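Local coordinates for Alpha/beta hydrolase fold protein (Nakamurella multipartita, PDB 4Y7D) that probably acts as a hydrolase of the alpha/beta hydrolase fold, with a substrate that is not known, at residues A187-V190 against A191-M194; D196-K199 against E200-T203; L204-A207 against V208-N211; P285-G288 against P289-R293. All blocks are in the same frame, centred on the assembly; numbering follows the deposited sequence. Where two conformers were deposited one is given.

Contact 1: residues A187-V190 against A191-M194; sequences AERV and AQIM
R189 and Q192, three residues apart on helix 183-194, join through R189 NH2 and Q192 OE1, 2.9 Å apart, in a bond with an N-H...O angle of 145°. The guanidinium and the amide lie almost in parallel planes, and the oxygen meets the guanidinium at its edge, a little off its plane. The R189 chain folds at chi2 (72°) and chi3 (71°), which brings NH2 to the amide of Q192, whose own chain runs extended beyond CG. The other end of the amide is satisfied through water 1, which accepts from Q192 NE2 at 3.1 Å and again from R189 NH2. In the E188 conformer described here, one of two modelled, the same water donates to E188 OE2 at 2.7 Å, so a single water links all three side chains. R189 NH1 is held elsewhere, by A275 O, so both terminal nitrogens of the guanidinium have partners.

The backbone polar atoms pair in regular steps of four, among them I193 N to R189 O at 3.0 Å and M194 N to V190 O at 2.9 Å. Beside the latter, V190 CG1 lies 4.2 Å from CG of the selenomethionine M194. I193 meets V171 and I175 of helix 167-177. This is an ordinary alpha-helical turn in the cap that alpha/beta hydrolases commonly insert between two strands of the central sheet.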
ATOM      1  N   ALA A 187      14.809 -11.906  14.125  1.00 30.78           N
ATOM      2  CA  ALA A 187      15.729 -11.110  14.964  1.00 31.03           C
ATOM      3  C   ALA A 187      16.792 -10.395  14.138  1.00 30.94           C
ATOM      4  O   ALA A 187      17.122  -9.236  14.403  1.00 30.81           O
ATOM      5  CB  ALA A 187      16.371 -11.977  16.026  1.00 32.91           C
ATOM      6  N   GLU A 188      17.275 -11.052  13.091  1.00 31.09           N
ATOM      7  CA  GLU A 188      18.251 -10.439  12.190  0.60 31.37           C
ATOM      8  C   GLU A 188      17.654  -9.216  11.474  1.00 30.23           C
ATOM      9  O   GLU A 188      18.313  -8.177  11.342  1.00 29.17           O
ATOM     10  CB  GLU A 188      18.765 -11.472  11.182  0.60 32.52           C
ATOM     11  CG  GLU A 188      19.890 -10.970  10.275  0.60 33.10           C
ATOM     12  CD  GLU A 188      20.531 -12.092   9.443  0.60 34.22           C
ATOM     13  OE1 GLU A 188      21.197 -12.981  10.014  0.60 36.65           O
ATOM     14  OE2 GLU A 188      20.378 -12.091   8.217  0.60 34.41           O
ATOM     15  N   ARG A 189      16.396  -9.339  11.038  1.00 28.62           N
ATOM     16  CA  ARG A 189      15.690  -8.267  10.350  1.00 27.05           C
ATOM     17  C   ARG A 189      15.420  -7.120  11.301  1.00 27.17           C
ATOM     18  O   ARG A 189      15.639  -5.984  10.966  1.00 26.11           O
ATOM     19  CB  ARG A 189      14.395  -8.770   9.689  1.00 26.59           C
ATOM     20  CG  ARG A 189      13.699  -7.685   8.858  1.00 25.42           C
ATOM     21  CD  ARG A 189      14.415  -7.329   7.538  1.00 24.85           C
ATOM     22  NE  ARG A 189      14.257  -8.455   6.628  1.00 24.83           N
ATOM     23  CZ  ARG A 189      15.142  -9.411   6.437  1.00 25.77           C
ATOM     24  NH1 ARG A 189      14.822 -10.424   5.679  1.00 26.22           N
ATOM     25  NH2 ARG A 189      16.361  -9.342   6.970  1.00 27.35           N
ATOM     26  N   VAL A 190      15.010  -7.451  12.533  1.00 28.18           N
ATOM     27  CA  VAL A 190      14.742  -6.458  13.552  1.00 28.90           C
ATOM     28  C   VAL A 190      16.005  -5.624  13.836  1.00 29.16           C
ATOM     29  O   VAL A 190      15.931  -4.398  13.923  1.00 28.62           O
ATOM     30  CB  VAL A 190      14.149  -7.124  14.824  1.00 29.69           C
ATOM     31  CG1 VAL A 190      14.111  -6.140  15.988  1.00 31.57           C
ATOM     32  CG2 VAL A 190      12.780  -7.693  14.548  1.00 29.76           C
ATOM     33  N   ALA A 191      17.157  -6.273  13.964  1.00 30.58           N
ATOM     34  CA  ALA A 191      18.406  -5.549  14.278  1.00 31.91           C
ATOM     35  C   ALA A 191      18.784  -4.580  13.151  1.00 31.33           C
ATOM     36  O   ALA A 191      19.184  -3.444  13.411  1.00 32.38           O
ATOM     37  CB  ALA A 191      19.531  -6.526  14.557  1.00 33.29           C
ATOM     38  N   GLN A 192      18.574  -5.013  11.899  1.00 30.44           N
ATOM     39  CA  GLN A 192      18.747  -4.144  10.734  1.00 29.43           C
ATOM     40  C   GLN A 192      17.855  -2.894  10.816  1.00 28.57           C
ATOM     41  O   GLN A 192      18.297  -1.778  10.584  1.00 28.33           O
ATOM     42  CB  GLN A 192      18.427  -4.925   9.452  1.00 28.61           C
ATOM     43  CG  GLN A 192      19.510  -5.967   9.153  1.00 28.91           C
ATOM     44  CD  GLN A 192      19.020  -7.037   8.201  1.00 27.76           C
ATOM     45  OE1 GLN A 192      17.871  -6.979   7.705  1.00 26.67           O
ATOM     46  NE2 GLN A 192      19.852  -8.035   7.974  1.00 28.34           N
ATOM     47  N   ILE A 193      16.595  -3.097  11.166  1.00 27.23           N
ATOM     48  CA  ILE A 193      15.648  -2.040  11.218  1.00 26.24           C
ATOM     49  C   ILE A 193      15.974  -1.065  12.337  1.00 27.59           C
ATOM     50  O   ILE A 193      15.911   0.129  12.148  1.00 26.62           O
ATOM     51  CB  ILE A 193      14.238  -2.617  11.389  1.00 26.07           C
ATOM     52  CG1 ILE A 193      13.845  -3.340  10.098  1.00 25.18           C
ATOM     53  CG2 ILE A 193      13.227  -1.505  11.742  1.00 26.06           C
ATOM     54  CD1 ILE A 193      12.539  -4.106  10.179  1.00 24.25           C
HETATM   55  N   MSE A 194      16.361  -1.578  13.497  1.00 28.53           N
HETATM   56  CA  MSE A 194      16.761  -0.723  14.624  1.00 31.35           C
HETATM   57  C   MSE A 194      18.076   0.005  14.358  1.00 33.29           C
HETATM   58  O   MSE A 194      18.425   0.923  15.104  1.00 34.92           O
HETATM   59  CB  MSE A 194      16.897  -1.539  15.906  1.00 32.60           C
HETATM   60  CG  MSE A 194      15.624  -2.248  16.382  1.00 32.99           C
HETATM   61 SE   MSE A 194      14.024  -1.133  16.327  0.65 33.16          SE
HETATM   62  CE  MSE A 194      14.478  -0.015  17.878  1.00 34.15           C
TER
HETATM   63  O   HOH W   1      19.260 -10.551   6.268  1.00 29.52           O

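Contact 2: residues D196-K199 against E200-T203; sequences DPDK and ERFT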
ATOM      1  N   ASP A 196      18.578   1.452  11.253  1.00 32.64           N
ATOM      2  CA  ASP A 196      18.258   2.385  10.168  1.00 32.27           C
ATOM      3  C   ASP A 196      16.999   3.140  10.551  1.00 31.14           C
ATOM      4  O   ASP A 196      15.895   2.602  10.420  1.00 31.28           O
ATOM      5  CB  ASP A 196      18.078   1.624   8.840  1.00 32.51           C
ATOM      6  CG  ASP A 196      17.731   2.557   7.654  1.00 35.13           C
ATOM      7  OD1 ASP A 196      17.254   3.688   7.823  1.00 36.54           O
ATOM      8  OD2 ASP A 196      17.902   2.133   6.516  1.00 37.80           O
ATOM      9  N   PRO A 197      17.141   4.402  10.957  1.00 31.39           N
ATOM     10  CA  PRO A 197      16.007   5.192  11.435  1.00 31.61           C
ATOM     11  C   PRO A 197      14.835   5.260  10.462  1.00 29.40           C
ATOM     12  O   PRO A 197      13.695   5.311  10.896  1.00 29.68           O
ATOM     13  CB  PRO A 197      16.610   6.594  11.669  1.00 32.76           C
ATOM     14  CG  PRO A 197      18.077   6.360  11.812  1.00 35.19           C
ATOM     15  CD  PRO A 197      18.398   5.170  10.959  1.00 33.51           C
ATOM     16  N   ASP A 198      15.083   5.221   9.152  1.00 29.37           N
ATOM     17  CA  ASP A 198      13.976   5.292   8.176  1.00 28.95           C
ATOM     18  C   ASP A 198      13.171   4.024   8.187  1.00 26.65           C
ATOM     19  O   ASP A 198      11.929   4.054   8.085  1.00 25.90           O
ATOM     20  CB  ASP A 198      14.482   5.582   6.755  1.00 31.25           C
ATOM     21  CG  ASP A 198      15.115   6.965   6.630  1.00 34.57           C
ATOM     22  OD1 ASP A 198      14.716   7.872   7.364  1.00 37.76           O
ATOM     23  OD2 ASP A 198      16.021   7.137   5.797  1.00 38.23           O
ATOM     24  N   LYS A 199      13.870   2.894   8.313  1.00 25.62           N
ATOM     25  CA  LYS A 199      13.199   1.608   8.384  1.00 23.91           C
ATOM     26  C   LYS A 199      12.402   1.484   9.665  1.00 23.83           C
ATOM     27  O   LYS A 199      11.269   0.958   9.643  1.00 23.05           O
ATOM     28  CB  LYS A 199      14.180   0.454   8.258  1.00 24.62           C
ATOM     29  CG  LYS A 199      14.723   0.283   6.856  1.00 25.23           C
ATOM     30  CD  LYS A 199      15.638  -0.915   6.717  1.00 26.44           C
ATOM     31  CE  LYS A 199      15.960  -1.145   5.249  1.00 27.96           C
ATOM     32  NZ  LYS A 199      17.251  -0.481   4.998  1.00 30.98           N
ATOM     33  N   GLU A 200      12.973   1.970  10.772  1.00 24.70           N
ATOM     34  CA  GLU A 200      12.284   1.886  12.074  1.00 25.49           C
ATOM     35  C   GLU A 200      11.007   2.710  12.022  1.00 25.23           C
ATOM     36  O   GLU A 200       9.929   2.238  12.401  1.00 24.62           O
ATOM     37  CB  GLU A 200      13.190   2.390  13.209  1.00 26.86           C
ATOM     38  CG  GLU A 200      12.520   2.343  14.590  1.00 28.14           C
ATOM     39  CD  GLU A 200      13.416   2.778  15.710  1.00 29.95           C
ATOM     40  OE1 GLU A 200      14.658   2.946  15.522  1.00 33.01           O
ATOM     41  OE2 GLU A 200      12.882   2.938  16.824  1.00 31.32           O
ATOM     42  N   ARG A 201      11.132   3.947  11.562  1.00 25.46           N
ATOM     43  CA  ARG A 201       9.989   4.833  11.488  0.60 26.37           C
ATOM     44  C   ARG A 201       8.904   4.247  10.597  1.00 25.41           C
ATOM     45  O   ARG A 201       7.720   4.257  10.983  1.00 24.61           O
ATOM     46  CB  ARG A 201      10.403   6.219  10.987  0.60 28.64           C
ATOM     47  CG  ARG A 201       9.214   7.136  10.763  0.60 30.24           C
ATOM     48  CD  ARG A 201       9.615   8.557  10.388  0.60 32.84           C
ATOM     49  NE  ARG A 201      10.642   8.580   9.343  0.60 35.17           N
ATOM     50  CZ  ARG A 201      11.173   9.694   8.847  0.60 37.86           C
ATOM     51  NH1 ARG A 201      12.103   9.606   7.924  0.60 38.75           N
ATOM     52  NH2 ARG A 201      10.753  10.891   9.257  0.60 39.82           N
ATOM     53  N   PHE A 202       9.287   3.728   9.415  1.00 22.62           N
ATOM     54  CA  PHE A 202       8.304   3.134   8.513  1.00 21.91           C
ATOM     55  C   PHE A 202       7.553   2.007   9.199  1.00 21.77           C
ATOM     56  O   PHE A 202       6.298   1.938   9.135  1.00 20.48           O
ATOM     57  CB  PHE A 202       8.956   2.570   7.228  1.00 21.28           C
ATOM     58  CG  PHE A 202       7.995   1.881   6.323  1.00 21.29           C
ATOM     59  CD1 PHE A 202       7.286   2.595   5.353  1.00 21.16           C
ATOM     60  CD2 PHE A 202       7.774   0.517   6.417  1.00 21.08           C
ATOM     61  CE1 PHE A 202       6.378   1.973   4.531  1.00 20.94           C
ATOM     62  CE2 PHE A 202       6.847  -0.112   5.598  1.00 20.91           C
ATOM     63  CZ  PHE A 202       6.144   0.614   4.643  1.00 20.85           C
ATOM     64  N   THR A 203       8.301   1.116   9.863  1.00 21.90           N
ATOM     65  CA  THR A 203       7.692  -0.053  10.465  1.00 22.59           C
ATOM     66  C   THR A 203       6.690   0.310  11.574  1.00 22.71           C
ATOM     67  O   THR A 203       5.615  -0.286  11.669  1.00 22.66           O
ATOM     68  CB  THR A 203       8.765  -1.040  10.988  1.00 23.36           C
ATOM     69  OG1 THR A 203       9.681  -1.357   9.936  1.00 23.58           O
ATOM     70  CG2 THR A 203       8.116  -2.339  11.494  1.00 23.73           C
TER
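T203 turns its OG1 beside its own backbone N (chi1 -54°), which carries the hydroxyl back to K199 O, and D198 makes a similar turn (chi1 -65°) that lets its carboxylate run alongside R201, whose chain bends at chi3 (47°). All this happens on the first turns of helix 197-209, which opens with D196 as N-cap: D196 OD1 accepts from D198 N at 3.0 Å. The other carboxylate oxygen is used as well, since K199 NZ forms a salt bridge to D196 OD2 at 3.1 Å. Both donors come to the anti side of the oxygens and out of the carboxylate plane.

In one of the two modelled R201 conformers, R201 NH1 makes a salt bridge with D198 OD1 at 3.2 Å; its hydrogen bond is weak, because the N-H points well off the oxygen; the two flat groups lie nearly parallel. E200 N to D196 O, R201 N to P197 O and F202 N to D198 O are the helical backbone bonds of this start. F202 stacks its ring on W282, and T203 faces V171 and T174 of helix 167-177, so the buried side of the helix lies against its neighbours while D198 and R201 stay exposed. K199 O takes two donors on opposite faces of its carbonyl plane, T203 N at 3.0 Å and T203 OG1 at 2.8 Å.

Contact 3: residues L204-A207 against V208-N211; sequences LELA and VSAN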
ATOM      1  N   LEU A 204       7.075   1.256  12.421  1.00 23.53           N
ATOM      2  CA  LEU A 204       6.217   1.698  13.512  1.00 24.35           C
ATOM      3  C   LEU A 204       4.941   2.350  12.991  1.00 24.22           C
ATOM      4  O   LEU A 204       3.813   2.046  13.481  1.00 24.49           O
ATOM      5  CB  LEU A 204       6.993   2.656  14.429  1.00 25.64           C
ATOM      6  CG  LEU A 204       8.211   2.078  15.138  1.00 26.44           C
ATOM      7  CD1 LEU A 204       8.994   3.186  15.827  1.00 27.56           C
ATOM      8  CD2 LEU A 204       7.829   1.004  16.137  1.00 27.70           C
ATOM      9  N   GLU A 205       5.085   3.181  11.964  1.00 23.50           N
ATOM     10  CA  GLU A 205       3.903   3.838  11.388  1.00 23.59           C
ATOM     11  C   GLU A 205       2.927   2.833  10.790  1.00 22.93           C
ATOM     12  O   GLU A 205       1.721   2.947  11.003  1.00 22.43           O
ATOM     13  CB  GLU A 205       4.326   4.911  10.409  1.00 24.58           C
ATOM     14  CG  GLU A 205       4.910   6.081  11.181  1.00 26.93           C
ATOM     15  CD  GLU A 205       5.406   7.241  10.338  1.00 28.95           C
ATOM     16  OE1 GLU A 205       5.270   7.165   9.117  1.00 28.44           O
ATOM     17  OE2 GLU A 205       5.962   8.213  10.927  1.00 29.56           O
ATOM     18  N   LEU A 206       3.452   1.852  10.046  1.00 22.60           N
ATOM     19  CA  LEU A 206       2.601   0.852   9.415  1.00 21.68           C
ATOM     20  C   LEU A 206       1.994  -0.089  10.444  1.00 23.15           C
ATOM     21  O   LEU A 206       0.802  -0.491  10.281  1.00 23.23           O
ATOM     22  CB  LEU A 206       3.358   0.085   8.317  1.00 22.62           C
ATOM     23  CG  LEU A 206       3.232   0.730   6.930  1.00 22.57           C
ATOM     24  CD1 LEU A 206       1.767   0.644   6.510  1.00 23.44           C
ATOM     25  CD2 LEU A 206       3.697   2.164   6.864  1.00 22.85           C
ATOM     26  N   ALA A 207       2.752  -0.402  11.499  1.00 23.00           N
ATOM     27  CA  ALA A 207       2.191  -1.256  12.590  1.00 23.09           C
ATOM     28  C   ALA A 207       0.942  -0.641  13.238  1.00 23.75           C
ATOM     29  O   ALA A 207      -0.085  -1.317  13.465  1.00 24.78           O
ATOM     30  CB  ALA A 207       3.264  -1.547  13.629  1.00 23.96           C
ATOM     31  N   VAL A 208       1.002   0.639  13.541  1.00 23.44           N
ATOM     32  CA  VAL A 208      -0.146   1.343  14.099  1.00 24.19           C
ATOM     33  C   VAL A 208      -1.319   1.399  13.099  1.00 23.73           C
ATOM     34  O   VAL A 208      -2.479   1.229  13.499  1.00 24.05           O
ATOM     35  CB  VAL A 208       0.268   2.755  14.566  1.00 25.27           C
ATOM     36  CG1 VAL A 208      -0.946   3.583  14.957  1.00 26.66           C
ATOM     37  CG2 VAL A 208       1.228   2.643  15.746  1.00 25.96           C
ATOM     38  N   SER A 209      -1.032   1.550  11.808  1.00 23.27           N
ATOM     39  CA  SER A 209      -2.083   1.682  10.812  1.00 23.06           C
ATOM     40  C   SER A 209      -2.769   0.353  10.491  1.00 24.61           C
ATOM     41  O   SER A 209      -3.779   0.333   9.796  1.00 24.38           O
ATOM     42  CB  SER A 209      -1.542   2.342   9.534  1.00 23.63           C
ATOM     43  OG  SER A 209      -0.808   1.393   8.800  1.00 25.06           O
ATOM     44  N   ALA A 210      -2.241  -0.754  11.026  1.00 23.79           N
ATOM     45  CA  ALA A 210      -2.785  -2.073  10.777  1.00 24.93           C
ATOM     46  C   ALA A 210      -4.053  -2.317  11.551  1.00 25.51           C
ATOM     47  O   ALA A 210      -4.781  -3.265  11.229  1.00 26.68           O
ATOM     48  CB  ALA A 210      -1.734  -3.129  11.108  1.00 26.70           C
ATOM     49  N   ASN A 211      -4.294  -1.524  12.596  1.00 25.13           N
ATOM     50  CA  ASN A 211      -5.489  -1.674  13.396  1.00 25.95           C
ATOM     51  C   ASN A 211      -6.642  -1.062  12.600  1.00 25.89           C
ATOM     52  O   ASN A 211      -6.556   0.081  12.156  1.00 24.72           O
ATOM     53  CB  ASN A 211      -5.293  -1.073  14.816  1.00 27.05           C
ATOM     54  CG  ASN A 211      -6.587  -0.956  15.592  1.00 27.41           C
ATOM     55  OD1 ASN A 211      -7.451  -0.172  15.220  1.00 28.80           O
ATOM     56  ND2 ASN A 211      -6.723  -1.698  16.699  1.00 27.70           N
TER
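S209 OG donates to L206 O at 2.9 Å, the shortest polar bond between the two segments, in the last turn of helix 197-209. It comes in well off the line of the carbonyl, at a C=O...O angle of 113° and tilted from the carbonyl plane. With chi1 at 77°, OG sits between the backbone N and the carbonyl carbon of its own residue, and from there it also comes within 3.5 Å of L206 CD1. Behind this, V208 N bonds to L204 O at 3.1 Å and S209 N to E205 O at 3.2 Å in the regular helical pattern. A210 N gives a weak bond to A207 O at 3.3 Å, three residues back. V208 CG2 comes within 3.5 Å of L204 O.

N211 carries the chain away, with ND2 bonded to L149 O and T152 O, and OD1 to S213 OG. E205 has R54 of helix 46-58 as its salt-bridge partner. Around this end, L204 and A207 pack on helix 167-177, L206 and S209 on helix 46-58, and V208 on helix 153-165, so the turn is lined by helices from both the cap and the main domain.

Contact 4: residues P285-G288 against P289-R293; sequences PDSG and PVRRR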
ATOM      1  N   PRO A 285      17.001  -5.806   3.648  1.00 23.95           N
ATOM      2  CA  PRO A 285      18.356  -5.225   3.530  1.00 24.53           C
ATOM      3  C   PRO A 285      18.821  -4.934   2.120  1.00 25.71           C
ATOM      4  O   PRO A 285      19.706  -4.162   1.958  1.00 26.41           O
ATOM      5  CB  PRO A 285      19.261  -6.293   4.171  1.00 25.83           C
ATOM      6  CG  PRO A 285      18.425  -7.551   4.194  1.00 25.72           C
ATOM      7  CD  PRO A 285      17.021  -7.065   4.404  1.00 24.48           C
ATOM      8  N   ASP A 286      18.232  -5.569   1.117  1.00 26.75           N
ATOM      9  CA  ASP A 286      18.565  -5.338  -0.298  1.00 27.87           C
ATOM     10  C   ASP A 286      17.498  -4.528  -1.044  1.00 25.50           C
ATOM     11  O   ASP A 286      17.459  -4.556  -2.309  1.00 24.26           O
ATOM     12  CB  ASP A 286      18.753  -6.696  -0.983  1.00 28.73           C
ATOM     13  CG  ASP A 286      19.810  -7.548  -0.274  1.00 32.30           C
ATOM     14  OD1 ASP A 286      20.772  -6.998   0.272  1.00 33.89           O
ATOM     15  OD2 ASP A 286      19.628  -8.755  -0.203  1.00 33.91           O
ATOM     16  N   SER A 287      16.637  -3.831  -0.295  1.00 23.95           N
ATOM     17  CA  SER A 287      15.520  -3.088  -0.888  1.00 23.37           C
ATOM     18  C   SER A 287      15.884  -1.719  -1.438  1.00 23.40           C
ATOM     19  O   SER A 287      15.141  -1.175  -2.245  1.00 21.31           O
ATOM     20  CB  SER A 287      14.355  -2.918   0.096  1.00 21.63           C
ATOM     21  OG  SER A 287      14.721  -2.210   1.250  1.00 22.11           O
ATOM     22  N   GLY A 288      17.025  -1.177  -1.062  1.00 24.18           N
ATOM     23  CA  GLY A 288      17.389   0.171  -1.510  1.00 24.31           C
ATOM     24  C   GLY A 288      17.427   0.297  -3.021  1.00 23.94           C
ATOM     25  O   GLY A 288      16.787   1.183  -3.568  1.00 22.50           O
ATOM     26  N   PRO A 289      18.075  -0.647  -3.709  1.00 24.28           N
ATOM     27  CA  PRO A 289      18.089  -0.598  -5.168  1.00 24.42           C
ATOM     28  C   PRO A 289      16.742  -0.737  -5.824  1.00 23.81           C
ATOM     29  O   PRO A 289      16.530  -0.199  -6.905  1.00 22.62           O
ATOM     30  CB  PRO A 289      18.954  -1.787  -5.542  1.00 25.36           C
ATOM     31  CG  PRO A 289      19.907  -1.895  -4.386  1.00 27.15           C
ATOM     32  CD  PRO A 289      19.015  -1.643  -3.197  1.00 25.28           C
ATOM     33  N   VAL A 290      15.829  -1.455  -5.173  1.00 21.99           N
ATOM     34  CA  VAL A 290      14.482  -1.646  -5.692  1.00 21.34           C
ATOM     35  C   VAL A 290      13.677  -0.346  -5.573  1.00 20.53           C
ATOM     36  O   VAL A 290      12.929   0.011  -6.511  1.00 20.06           O
ATOM     37  CB  VAL A 290      13.765  -2.812  -4.993  1.00 22.16           C
ATOM     38  CG1 VAL A 290      12.510  -3.175  -5.744  1.00 22.43           C
ATOM     39  CG2 VAL A 290      14.656  -4.063  -4.950  1.00 24.46           C
ATOM     40  N   ARG A 291      13.780   0.348  -4.422  1.00 20.27           N
ATOM     41  CA  ARG A 291      13.149   1.661  -4.292  0.60 20.62           C
ATOM     42  C   ARG A 291      13.718   2.682  -5.315  1.00 21.18           C
ATOM     43  O   ARG A 291      12.960   3.457  -5.940  1.00 20.90           O
ATOM     44  CB  ARG A 291      13.288   2.154  -2.848  0.60 20.66           C
ATOM     45  CG  ARG A 291      12.317   1.453  -1.887  0.60 20.74           C
ATOM     46  CD  ARG A 291      12.233   2.164  -0.562  0.60 21.61           C
ATOM     47  NE  ARG A 291      13.559   2.428  -0.012  0.60 23.03           N
ATOM     48  CZ  ARG A 291      14.320   1.543   0.617  0.60 23.78           C
ATOM     49  NH1 ARG A 291      15.528   1.897   1.058  0.60 24.83           N
ATOM     50  NH2 ARG A 291      13.895   0.302   0.807  0.60 23.96           N
ATOM     51  N   ARG A 292      15.021   2.678  -5.502  1.00 23.69           N
ATOM     52  CA  ARG A 292      15.649   3.561  -6.513  1.00 25.77           C
ATOM     53  C   ARG A 292      15.090   3.266  -7.902  1.00 24.52           C
ATOM     54  O   ARG A 292      14.723   4.171  -8.630  1.00 23.13           O
ATOM     55  CB  ARG A 292      17.185   3.471  -6.513  1.00 31.47           C
ATOM     56  CG  ARG A 292      17.838   4.226  -5.367  1.00 39.03           C
ATOM     57  CD  ARG A 292      19.363   4.377  -5.534  1.00 45.10           C
ATOM     58  NE  ARG A 292      20.104   3.128  -5.208  1.00 49.45           N
ATOM     59  CZ  ARG A 292      20.275   2.636  -3.971  1.00 51.79           C
ATOM     60  NH1 ARG A 292      19.784   3.261  -2.898  1.00 54.16           N
ATOM     61  NH2 ARG A 292      20.935   1.499  -3.801  1.00 55.33           N
ATOM     62  N   ARG A 293      14.985   1.993  -8.245  1.00 24.10           N
ATOM     63  CA  ARG A 293      14.424   1.571  -9.538  1.00 25.64           C
ATOM     64  C   ARG A 293      12.958   1.989  -9.668  1.00 23.07           C
ATOM     65  O   ARG A 293      12.531   2.446 -10.725  1.00 22.27           O
ATOM     66  CB  ARG A 293      14.642   0.041  -9.781  1.00 26.33           C
ATOM     67  CG  ARG A 293      13.863  -0.578 -10.924  1.00 30.20           C
ATOM     68  CD  ARG A 293      14.236   0.009 -12.268  1.00 37.30           C
ATOM     69  NE  ARG A 293      13.479  -0.554 -13.400  1.00 42.18           N
ATOM     70  CZ  ARG A 293      13.339   0.041 -14.590  1.00 46.31           C
ATOM     71  NH1 ARG A 293      13.894   1.223 -14.838  1.00 50.04           N
ATOM     72  NH2 ARG A 293      12.647  -0.557 -15.547  1.00 50.28           N
TER
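At the start of helix 288-299, the last helix of the chain, S287 and R291 meet twice, once through backbone and once through side chains. R291 N bonds to S287 O at 3.0 Å, nearly straight at 168°, and V290 N adds a weak bond to the same oxygen. S287 OG stands between its own backbone N and carbonyl carbon (chi1 61°), where it takes R291 NH2 at 2.7 Å, lying close to the guanidinium plane at its edge; this holds for one of two modelled R291 conformers. S287 OG is tied to H284 O too, and R291 NH2 to F281 O, so the pair, in this conformer, joins the helix start to the loop at H284 and to helix 280-283.

R291 NH1 comes to 3.6 Å from G288 CA, beside a residue with no side chain. R292 lays one face of its guanidinium near G288 O, which is 3.7 Å above the plane and offset toward the rim, while R292 N bonds to that same oxygen at 3.0 Å. P289 has no N-H to give, which costs nothing in a first turn, and its CD rests 3.4 Å from D286 O. V290 faces inward and meets V245 on strand 242-247 and both V271 and L273 on strand 269-273. A final helix laid against the last parallel strands is the usual close of an alpha/beta hydrolase fold.

Overall arrangement
Contacts 2 and 3 are successive parts of one helix, 197-209: the first caps its start with charged side chains on an exposed face, the second ends it in largely apolar surroundings nearer the chain centre. Contact 1, on the helix just before, lies farthest out, about 22 Å from the chain centre to its own centre, and its I193 and M194 pack on K199, E200 and T203 of contact 2. Contact 4 stands apart, at the start of the last helix and against the central sheet, but P285 touches R189 and Q192 of contact 1. Side-chain polar links mark contacts 1, 2 and 4, whereas contact 3 relies mainly on backbone bonds and one serine hydroxyl.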